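Local coordinates for bifunctional endo-1,4-beta-xylanase A (Neocallimastix patriciarum, PDB 2VG9), which hydrolyses internal beta-1,4 linkages of xylan as a family 11 endo-xylanase with a beta jelly-roll fold, at residues 78-83 and 206-211; 90-95 and 121-126; 115-120 and 164-169. One frame throughout, in Å; residues are numbered along the deposited sequence.

Contact 1: residues 78-83 and 206-211; sequences AATYKQ and VADVTL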
loop_
_atom_site.group_PDB
_atom_site.type_symbol
_atom_site.label_atom_id
_atom_site.label_comp_id
_atom_site.label_asym_id
_atom_site.label_seq_id
_atom_site.Cartn_x
_atom_site.Cartn_y
_atom_site.Cartn_z
ATOM N N ALA A 78 7.072 12.443 1.063
ATOM C CA ALA A 78 7.073 13.392 -0.070
ATOM C C ALA A 78 7.595 12.636 -1.295
ATOM O O ALA A 78 8.633 11.960 -1.205
ATOM C CB ALA A 78 7.948 14.636 0.221
ATOM N N ALA A 79 6.864 12.767 -2.406
ATOM C CA ALA A 79 7.112 12.044 -3.657
ATOM C C ALA A 79 6.758 12.887 -4.892
ATOM O O ALA A 79 5.956 13.809 -4.816
ATOM C CB ALA A 79 6.306 10.733 -3.695
ATOM N N THR A 80 7.371 12.544 -6.023
ATOM C CA THR A 80 6.817 12.861 -7.341
ATOM C C THR A 80 6.343 11.516 -7.891
ATOM O O THR A 80 6.942 10.477 -7.625
ATOM C CB THR A 80 7.844 13.532 -8.297
ATOM O OG1 THR A 80 9.006 12.723 -8.367
ATOM C CG2 THR A 80 8.267 14.899 -7.767
ATOM N N TYR A 81 5.207 11.528 -8.564
ATOM C CA TYR A 81 4.567 10.308 -9.018
ATOM C C TYR A 81 3.823 10.664 -10.302
ATOM O O TYR A 81 3.101 11.656 -10.341
ATOM C CB TYR A 81 3.639 9.773 -7.922
ATOM C CG TYR A 81 2.490 8.926 -8.374
ATOM C CD1 TYR A 81 2.688 7.717 -9.051
ATOM C CD2 TYR A 81 1.187 9.312 -8.087
ATOM C CE1 TYR A 81 1.589 6.921 -9.435
ATOM C CE2 TYR A 81 0.097 8.533 -8.466
ATOM C CZ TYR A 81 0.300 7.361 -9.145
ATOM O OH TYR A 81 -0.793 6.627 -9.507
ATOM N N LYS A 82 4.044 9.868 -11.343
ATOM C CA LYS A 82 3.552 10.157 -12.669
ATOM C C LYS A 82 3.266 8.807 -13.353
ATOM O O LYS A 82 4.073 7.877 -13.247
ATOM C CB LYS A 82 4.648 10.927 -13.427
ATOM C CG LYS A 82 4.310 11.429 -14.822
ATOM C CD LYS A 82 5.353 12.485 -15.316
ATOM C CE LYS A 82 5.196 13.884 -14.592
ATOM N NZ LYS A 82 6.086 15.048 -15.147
ATOM N N GLN A 83 2.130 8.714 -14.042
ATOM C CA GLN A 83 1.871 7.621 -14.953
ATOM C C GLN A 83 2.171 8.092 -16.388
ATOM O O GLN A 83 1.664 9.131 -16.843
ATOM C CB GLN A 83 0.441 7.106 -14.787
ATOM C CG GLN A 83 0.154 5.857 -15.551
ATOM C CD GLN A 83 -1.187 5.298 -15.224
ATOM O OE1 GLN A 83 -1.353 4.561 -14.245
ATOM N NE2 GLN A 83 -2.169 5.633 -16.050
ATOM N N VAL A 206 6.578 6.377 -12.926
ATOM C CA VAL A 206 7.672 6.596 -11.964
ATOM C C VAL A 206 7.105 7.126 -10.644
ATOM O O VAL A 206 6.097 7.822 -10.615
ATOM C CB VAL A 206 8.762 7.634 -12.469
ATOM C CG1 VAL A 206 9.547 7.101 -13.665
ATOM C CG2 VAL A 206 8.112 8.985 -12.859
ATOM N N ALA A 207 7.774 6.781 -9.542
ATOM C CA ALA A 207 7.445 7.313 -8.236
ATOM C C ALA A 207 8.786 7.532 -7.598
ATOM O O ALA A 207 9.544 6.570 -7.394
ATOM C CB ALA A 207 6.633 6.307 -7.406
ATOM N N ASP A 208 9.084 8.781 -7.260
ATOM C CA ASP A 208 10.325 9.067 -6.606
ATOM C C ASP A 208 9.996 9.541 -5.198
ATOM O O ASP A 208 9.612 10.687 -5.013
ATOM C CB ASP A 208 11.164 10.055 -7.431
ATOM C CG ASP A 208 12.500 10.378 -6.780
ATOM O OD1 ASP A 208 12.946 9.678 -5.830
ATOM O OD2 ASP A 208 13.093 11.365 -7.216
ATOM N N VAL A 209 10.133 8.626 -4.225
ATOM C CA VAL A 209 9.845 8.921 -2.800
ATOM C C VAL A 209 11.074 9.450 -2.047
ATOM O O VAL A 209 11.954 8.683 -1.620
ATOM C CB VAL A 209 9.181 7.672 -2.093
ATOM C CG1 VAL A 209 8.782 7.961 -0.620
ATOM C CG2 VAL A 209 7.962 7.199 -2.899
ATOM N N THR A 210 11.123 10.771 -1.856
ATOM C CA THR A 210 12.323 11.413 -1.365
ATOM C C THR A 210 12.249 11.594 0.124
ATOM O O THR A 210 13.269 11.823 0.757
ATOM C CB THR A 210 12.553 12.764 -2.037
ATOM O OG1 THR A 210 11.375 13.580 -1.872
ATOM C CG2 THR A 210 12.843 12.576 -3.523
ATOM N N LEU A 211 11.044 11.483 0.685
ATOM C CA LEU A 211 10.861 11.496 2.134
ATOM C C LEU A 211 9.891 10.413 2.483
ATOM O O LEU A 211 8.810 10.362 1.913
ATOM C CB LEU A 211 10.266 12.840 2.594
ATOM C CG LEU A 211 10.243 13.304 4.046
ATOM C CD1 LEU A 211 9.667 14.770 4.071
ATOM C CD2 LEU A 211 9.454 12.429 4.996
HETATM O O HOH W 1 10.451 13.303 -5.573
#
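Two neighbouring antiparallel strands of the six-stranded sheet of the family 11 jelly roll meet here, 78-83 and 206-211. T80 pairs with D208, and K82 with V206, each through two backbone hydrogen bonds. The V206 N to K82 O bond is 2.9 Å long and nearly straight. It arrives almost along the C=O axis. Y81 faces A207 between these two pairs, and A79 faces V209 on the other side of T80 and D208; both are non-hydrogen-bonded pairs. A classic beta bulge interrupts the register at A78. T210 and L211 both face this residue. A78 O accepts two backbone N-H groups, from T210 N at 2.8 Å and from L211 N at 3.1 Å. The L211 N-H lies in the carbonyl plane, on a lone pair.

Away from the bulge, the side chains alternate between two faces. A79 CB meets V209 CG2 at 4.0 Å, on the side where V209 and A207 also pack against strand 190-200. The Y81 hydroxyl bonds to S91. On the other face, T80 and D208 lie side by side, with T80 OG1 3.6 Å from D208 CB. Water 1 donates to D208 O and also hydrogen-bonds T80 OG1. K82 CB meets V206 CG2 at 4.0 Å. Seven backbone hydrogen bonds thus carry the pairing, between a mostly apolar face and one that mixes polar and apolar side chains.

Contact 2: residues 90-95 and 121-126; sequences NSRLCV and WVPDAQ. With ACT (acetate ion), chain D.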
loop_
_atom_site.group_PDB
_atom_site.type_symbol
_atom_site.label_atom_id
_atom_site.label_comp_id
_atom_site.label_asym_id
_atom_site.label_seq_id
_atom_site.Cartn_x
_atom_site.Cartn_y
_atom_site.Cartn_z
ATOM N N ASN A 90 -3.852 1.653 -14.979
ATOM C CA ASN A 90 -4.011 2.526 -13.833
ATOM C C ASN A 90 -2.842 2.353 -12.873
ATOM O O ASN A 90 -1.964 1.500 -13.072
ATOM C CB ASN A 90 -5.348 2.241 -13.145
ATOM C CG ASN A 90 -5.488 0.802 -12.692
ATOM O OD1 ASN A 90 -4.914 0.415 -11.682
ATOM N ND2 ASN A 90 -6.308 0.013 -13.417
ATOM N N SER A 91 -2.795 3.205 -11.867
ATOM C CA SER A 91 -1.790 3.063 -10.843
ATOM C C SER A 91 -2.258 3.829 -9.616
ATOM O O SER A 91 -3.228 4.604 -9.673
ATOM C CB SER A 91 -0.400 3.520 -11.334
ATOM O OG SER A 91 -0.413 4.859 -11.753
ATOM N N ARG A 92 -1.583 3.592 -8.498
ATOM C CA ARG A 92 -1.903 4.283 -7.276
ATOM C C ARG A 92 -0.660 4.448 -6.422
ATOM O O ARG A 92 0.291 3.644 -6.496
ATOM C CB ARG A 92 -2.946 3.492 -6.497
ATOM C CG ARG A 92 -2.408 2.198 -5.879
ATOM C CD ARG A 92 -3.544 1.417 -5.226
ATOM N NE ARG A 92 -4.342 0.801 -6.274
ATOM C CZ ARG A 92 -5.202 -0.201 -6.107
ATOM N NH1 ARG A 92 -5.427 -0.736 -4.907
ATOM N NH2 ARG A 92 -5.855 -0.659 -7.158
ATOM N N LEU A 93 -0.687 5.497 -5.609
ATOM C CA LEU A 93 0.291 5.703 -4.540
ATOM C C LEU A 93 -0.496 5.683 -3.218
ATOM O O LEU A 93 -1.422 6.500 -3.005
ATOM C CB LEU A 93 0.975 7.058 -4.724
ATOM C CG LEU A 93 2.064 7.515 -3.750
ATOM C CD1 LEU A 93 3.258 6.601 -3.836
ATOM C CD2 LEU A 93 2.441 8.999 -4.069
ATOM N N CYS A 94 -0.129 4.751 -2.339
ATOM C CA CYS A 94 -0.925 4.502 -1.149
ATOM C C CYS A 94 -0.120 4.000 0.041
ATOM O O CYS A 94 0.943 3.412 -0.118
ATOM C CB CYS A 94 -2.060 3.501 -1.471
ATOM S SG CYS A 94 -1.486 1.860 -1.983
ATOM N N VAL A 95 -0.643 4.215 1.242
ATOM C CA VAL A 95 -0.162 3.475 2.415
ATOM C C VAL A 95 -0.751 2.083 2.263
ATOM O O VAL A 95 -1.897 1.928 1.772
ATOM C CB VAL A 95 -0.668 4.056 3.753
ATOM C CG1 VAL A 95 -0.060 3.345 4.968
ATOM C CG2 VAL A 95 -0.454 5.564 3.848
ATOM N N TRP A 121 -7.899 5.084 -12.687
ATOM C CA TRP A 121 -8.854 4.199 -12.007
ATOM C C TRP A 121 -8.412 3.932 -10.589
ATOM O O TRP A 121 -7.218 3.771 -10.313
ATOM C CB TRP A 121 -8.973 2.855 -12.750
ATOM C CG TRP A 121 -9.987 1.893 -12.173
ATOM C CD1 TRP A 121 -11.332 1.820 -12.482
ATOM C CD2 TRP A 121 -9.740 0.848 -11.227
ATOM N NE1 TRP A 121 -11.921 0.800 -11.774
ATOM C CE2 TRP A 121 -10.970 0.192 -10.993
ATOM C CE3 TRP A 121 -8.593 0.402 -10.546
ATOM C CZ2 TRP A 121 -11.085 -0.881 -10.111
ATOM C CZ3 TRP A 121 -8.714 -0.661 -9.664
ATOM C CH2 TRP A 121 -9.950 -1.286 -9.452
ATOM N N VAL A 122 -9.391 3.855 -9.701
ATOM C CA VAL A 122 -9.153 3.513 -8.290
ATOM C C VAL A 122 -10.349 2.634 -7.904
ATOM O O VAL A 122 -11.420 2.790 -8.508
ATOM C CB VAL A 122 -9.058 4.817 -7.430
ATOM C CG1 VAL A 122 -10.416 5.556 -7.377
ATOM C CG2 VAL A 122 -8.541 4.555 -6.010
ATOM N N PRO A 123 -10.138 1.645 -6.987
ATOM C CA PRO A 123 -11.239 0.907 -6.392
ATOM C C PRO A 123 -12.313 1.803 -5.767
ATOM O O PRO A 123 -12.014 2.894 -5.271
ATOM C CB PRO A 123 -10.555 0.060 -5.293
ATOM C CG PRO A 123 -9.180 -0.105 -5.763
ATOM C CD PRO A 123 -8.824 1.147 -6.513
ATOM N N ASP A 124 -13.558 1.315 -5.822
ATOM C CA ASP A 124 -14.690 2.038 -5.301
ATOM C C ASP A 124 -15.828 1.065 -4.965
ATOM O O ASP A 124 -15.923 -0.041 -5.521
ATOM C CB ASP A 124 -15.131 3.104 -6.318
ATOM C CG ASP A 124 -16.078 4.126 -5.736
ATOM O OD1 ASP A 124 -15.977 4.470 -4.532
ATOM O OD2 ASP A 124 -16.915 4.618 -6.518
ATOM N N ALA A 125 -16.649 1.464 -4.002
ATOM C CA ALA A 125 -17.840 0.729 -3.631
ATOM C C ALA A 125 -18.662 1.704 -2.794
ATOM O O ALA A 125 -18.158 2.764 -2.386
ATOM C CB ALA A 125 -17.481 -0.559 -2.832
ATOM N N GLN A 126 -19.929 1.373 -2.562
ATOM C CA GLN A 126 -20.719 2.084 -1.569
ATOM C C GLN A 126 -19.898 2.281 -0.272
ATOM O O GLN A 126 -19.351 1.324 0.293
ATOM C CB GLN A 126 -21.988 1.287 -1.274
ATOM C CG GLN A 126 -23.214 2.145 -1.021
ATOM C CD GLN A 126 -24.111 2.287 -2.262
ATOM O OE1 GLN A 126 -24.008 3.268 -3.033
ATOM N NE2 GLN A 126 -25.009 1.316 -2.447
HETATM C C ACT D . -9.332 -2.764 -13.513
HETATM O O ACT D . -10.059 -3.731 -13.146
HETATM O OXT ACT D . -8.163 -2.742 -13.051
HETATM C CH3 ACT D . -9.826 -1.692 -14.444
HETATM O O HOH W 2 -5.467 1.993 -8.868
#
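The extended strand 90-95 approaches the irregular 121-126 segment at one end, with the CA atoms of N90 and W121 5.4 Å apart and those of R92 and V122 already 7.4 Å apart. N90 and W121 lie side by side and point the same way. N90 CB touches W121 CB at 3.7 Å. Further out, N90 ND2 sits 3.7 Å from W121 CE3, with the amide plane turned 42° from the indole. N90 CG takes the crowded position between the backbone N and the carbonyl carbon (chi1 58°), which places the amide alongside the W121 ring.

R92 also starts in the crowded position and bends at chi3. Its guanidinium then meets P123 tip to tip. P123 CD lies over one guanidinium face, offset toward the rim and 3.5 Å from R92 NH2. The same NH2 reaches the edge of the W121 ring, 3.8 Å from CZ3.

Strand 89-100 belongs to the large curved sheet of the jelly roll, whose concave face forms the xylan cleft in family 11 enzymes. The 121-126 segment lies in the loop between strands 117-119 and 128-132. R92 also packs against Y113 and W118, and it has a long, weak ion pair with E199.

Water 2 ties the polar atoms together. It accepts from R92 NE and donates to W121 O at 2.9 Å and to N90 OD1. An acetate, probably from the crystallisation liquor, sits with its methyl over the centre of one W121 ring face. The backbone N of P123 is on the opposite face. N90 ND2 gives acetate OXT a weak hydrogen bond of 3.3 Å.

Contact 3: residues 115-120 and 164-169; sequences IEDWVD and QQKRTS. With CD (cadmium ion), chain B.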
loop_
_atom_site.group_PDB
_atom_site.type_symbol
_atom_site.label_atom_id
_atom_site.label_comp_id
_atom_site.label_asym_id
_atom_site.label_seq_id
_atom_site.Cartn_x
_atom_site.Cartn_y
_atom_site.Cartn_z
ATOM N N ILE A 115 -5.271 5.415 0.044
ATOM C CA ILE A 115 -4.830 5.843 -1.284
ATOM C C ILE A 115 -4.797 7.350 -1.370
ATOM O O ILE A 115 -5.837 8.009 -1.297
ATOM C CB ILE A 115 -5.698 5.237 -2.418
ATOM C CG1 ILE A 115 -5.812 3.714 -2.245
ATOM C CG2 ILE A 115 -5.162 5.641 -3.793
ATOM C CD1 ILE A 115 -6.655 3.001 -3.321
ATOM N N GLU A 116 -3.579 7.866 -1.553
ATOM C CA GLU A 116 -3.286 9.297 -1.603
ATOM C C GLU A 116 -3.385 9.897 -3.000
ATOM O O GLU A 116 -3.739 11.068 -3.162
ATOM C CB GLU A 116 -1.876 9.532 -1.042
ATOM C CG GLU A 116 -1.775 9.146 0.409
ATOM C CD GLU A 116 -2.487 10.181 1.312
ATOM O OE1 GLU A 116 -1.897 11.266 1.568
ATOM O OE2 GLU A 116 -3.632 9.911 1.742
ATOM N N ASP A 117 -3.074 9.090 -4.002
ATOM C CA ASP A 117 -3.074 9.526 -5.389
ATOM C C ASP A 117 -3.211 8.260 -6.237
ATOM O O ASP A 117 -2.888 7.130 -5.774
ATOM C CB ASP A 117 -1.771 10.288 -5.723
ATOM C CG ASP A 117 -1.894 11.199 -6.967
ATOM O OD1 ASP A 117 -2.921 11.215 -7.650
ATOM O OD2 ASP A 117 -0.924 11.907 -7.276
ATOM N N TRP A 118 -3.800 8.436 -7.427
ATOM C CA TRP A 118 -4.050 7.349 -8.360
ATOM C C TRP A 118 -4.223 7.952 -9.752
ATOM O O TRP A 118 -4.528 9.149 -9.901
ATOM C CB TRP A 118 -5.311 6.535 -8.014
ATOM C CG TRP A 118 -6.564 7.386 -7.842
ATOM C CD1 TRP A 118 -7.016 7.954 -6.678
ATOM C CD2 TRP A 118 -7.487 7.791 -8.879
ATOM N NE1 TRP A 118 -8.172 8.673 -6.918
ATOM C CE2 TRP A 118 -8.486 8.575 -8.263
ATOM C CE3 TRP A 118 -7.567 7.546 -10.265
ATOM C CZ2 TRP A 118 -9.563 9.152 -8.996
ATOM C CZ3 TRP A 118 -8.646 8.128 -11.007
ATOM C CH2 TRP A 118 -9.615 8.929 -10.353
ATOM N N VAL A 119 -4.069 7.115 -10.765
ATOM C CA VAL A 119 -4.257 7.578 -12.130
ATOM C C VAL A 119 -5.193 6.629 -12.873
ATOM O O VAL A 119 -5.041 5.400 -12.772
ATOM C CB VAL A 119 -2.925 7.764 -12.879
ATOM C CG1 VAL A 119 -3.178 8.218 -14.357
ATOM C CG2 VAL A 119 -2.016 8.782 -12.116
ATOM N N ASP A 120 -6.197 7.238 -13.541
ATOM C CA ASP A 120 -7.170 6.583 -14.455
ATOM C C ASP A 120 -8.255 5.759 -13.770
ATOM O O ASP A 120 -9.397 5.718 -14.227
ATOM C CB ASP A 120 -6.486 5.711 -15.520
ATOM C CG ASP A 120 -5.720 6.514 -16.540
ATOM O OD1 ASP A 120 -6.043 7.682 -16.788
ATOM O OD2 ASP A 120 -4.761 5.974 -17.101
ATOM N N GLN A 164 -9.969 12.137 -1.291
ATOM C CA GLN A 164 -10.783 12.806 -2.305
ATOM C C GLN A 164 -9.979 13.832 -3.125
ATOM O O GLN A 164 -10.205 13.973 -4.333
ATOM C CB GLN A 164 -12.074 13.385 -1.696
ATOM C CG GLN A 164 -12.963 12.262 -1.083
ATOM C CD GLN A 164 -13.303 11.187 -2.111
ATOM O OE1 GLN A 164 -12.759 10.073 -2.102
ATOM N NE2 GLN A 164 -14.158 11.532 -3.026
ATOM N N GLN A 165 -9.026 14.497 -2.468
ATOM C CA GLN A 165 -8.146 15.489 -3.114
ATOM C C GLN A 165 -6.764 14.829 -3.248
ATOM O O GLN A 165 -6.052 14.714 -2.245
ATOM C CB GLN A 165 -8.066 16.743 -2.237
ATOM C CG GLN A 165 -7.543 18.024 -2.930
ATOM C CD GLN A 165 -7.123 19.180 -1.941
ATOM O OE1 GLN A 165 -7.542 19.222 -0.764
ATOM N NE2 GLN A 165 -6.281 20.123 -2.448
ATOM N N LYS A 166 -6.389 14.409 -4.461
ATOM C CA LYS A 166 -5.122 13.724 -4.689
ATOM C C LYS A 166 -3.913 14.556 -4.264
ATOM O O LYS A 166 -3.847 15.770 -4.507
ATOM C CB LYS A 166 -4.971 13.398 -6.164
ATOM C CG LYS A 166 -5.872 12.297 -6.663
ATOM C CD LYS A 166 -5.873 12.331 -8.198
ATOM C CE LYS A 166 -6.839 11.283 -8.779
ATOM N NZ LYS A 166 -6.627 11.143 -10.257
ATOM N N ARG A 167 -2.916 13.902 -3.680
ATOM C CA ARG A 167 -1.692 14.599 -3.381
ATOM C C ARG A 167 -0.507 13.631 -3.404
ATOM O O ARG A 167 -0.707 12.416 -3.461
ATOM C CB ARG A 167 -1.825 15.287 -2.026
ATOM C CG ARG A 167 -1.935 14.319 -0.876
ATOM C CD ARG A 167 -1.906 15.033 0.466
ATOM N NE ARG A 167 -1.979 14.043 1.554
ATOM C CZ ARG A 167 -1.802 14.327 2.843
ATOM N NH1 ARG A 167 -1.586 15.594 3.225
ATOM N NH2 ARG A 167 -1.882 13.350 3.748
ATOM N N THR A 168 0.713 14.160 -3.366
ATOM C CA THR A 168 1.913 13.296 -3.379
ATOM C C THR A 168 2.882 13.655 -2.272
ATOM O O THR A 168 4.044 13.235 -2.303
ATOM C CB THR A 168 2.660 13.330 -4.726
ATOM O OG1 THR A 168 3.155 14.642 -4.954
ATOM C CG2 THR A 168 1.769 12.918 -5.911
ATOM N N SER A 169 2.405 14.401 -1.270
ATOM C CA SER A 169 3.177 14.583 -0.025
ATOM C C SER A 169 2.282 14.955 1.144
ATOM O O SER A 169 1.205 15.545 0.952
ATOM C CB SER A 169 4.290 15.643 -0.192
ATOM O OG SER A 169 3.723 16.911 -0.395
HETATM CD CD CD B . -4.393 8.120 -18.299
HETATM O O HOH W 3 -1.967 7.807 -18.210
#
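A classic beta bulge, with E116 and D117 both facing L93, turns the chain into strand 117-119 of the jelly roll. The 164-169 loop packs against it. K166 crosses W118 at about a right angle, with its chain extended beyond CG. K166 NZ stands over the six-membered ring, 3.5 Å from its centroid and 1° off the normal, in a cation-pi contact. K166 CE makes a CH-pi contact with the five-membered ring. K166 NZ also bonds W118 O at 2.9 Å. An alanine at W118 would remove the indole face and would probably leave the K166 ammonium less firmly placed.

E116 and R167 lie side by side. R167 NE and NH2 both grip E116 OE1 in a salt bridge, with NE at 2.8 Å. The carboxylate and guanidinium planes are 67° apart. E116 OE1 also bonds Y77, and E116 OE2 bonds Y137, so this buried carboxylate is well satisfied. The backbone adds R167 N to E116 O at 3.0 Å.

D117 crosses K166, and D117 OD1 lies 3.2 Å from the side-chain carbon K166 CD. At the far end of the strand, D120 chelates a cadmium ion through OD1 at 2.3 Å and OD2 at 2.5 Å.

How the contacts relate
Contact 2 is the buried one; contacts 1 and 3 lie at the surface. Contact 1 joins two strands of the six-stranded sheet, and its chemistry is mostly backbone pairing. Contacts 2 and 3 share the other sheet, where strands 89-100 and 117-119 are neighbours. Each sets a loop against a strand and relies on side chains. Contact 3 uses charge directly, while contact 2 uses packing and a bridging water. Y81 and Q83 of contact 1 reach S91 of contact 2. A79 bonds T168 of contact 3 through the backbone. L93 N and D117 O join contacts 2 and 3. Both are nested along the chain within the loop closed by contact 1.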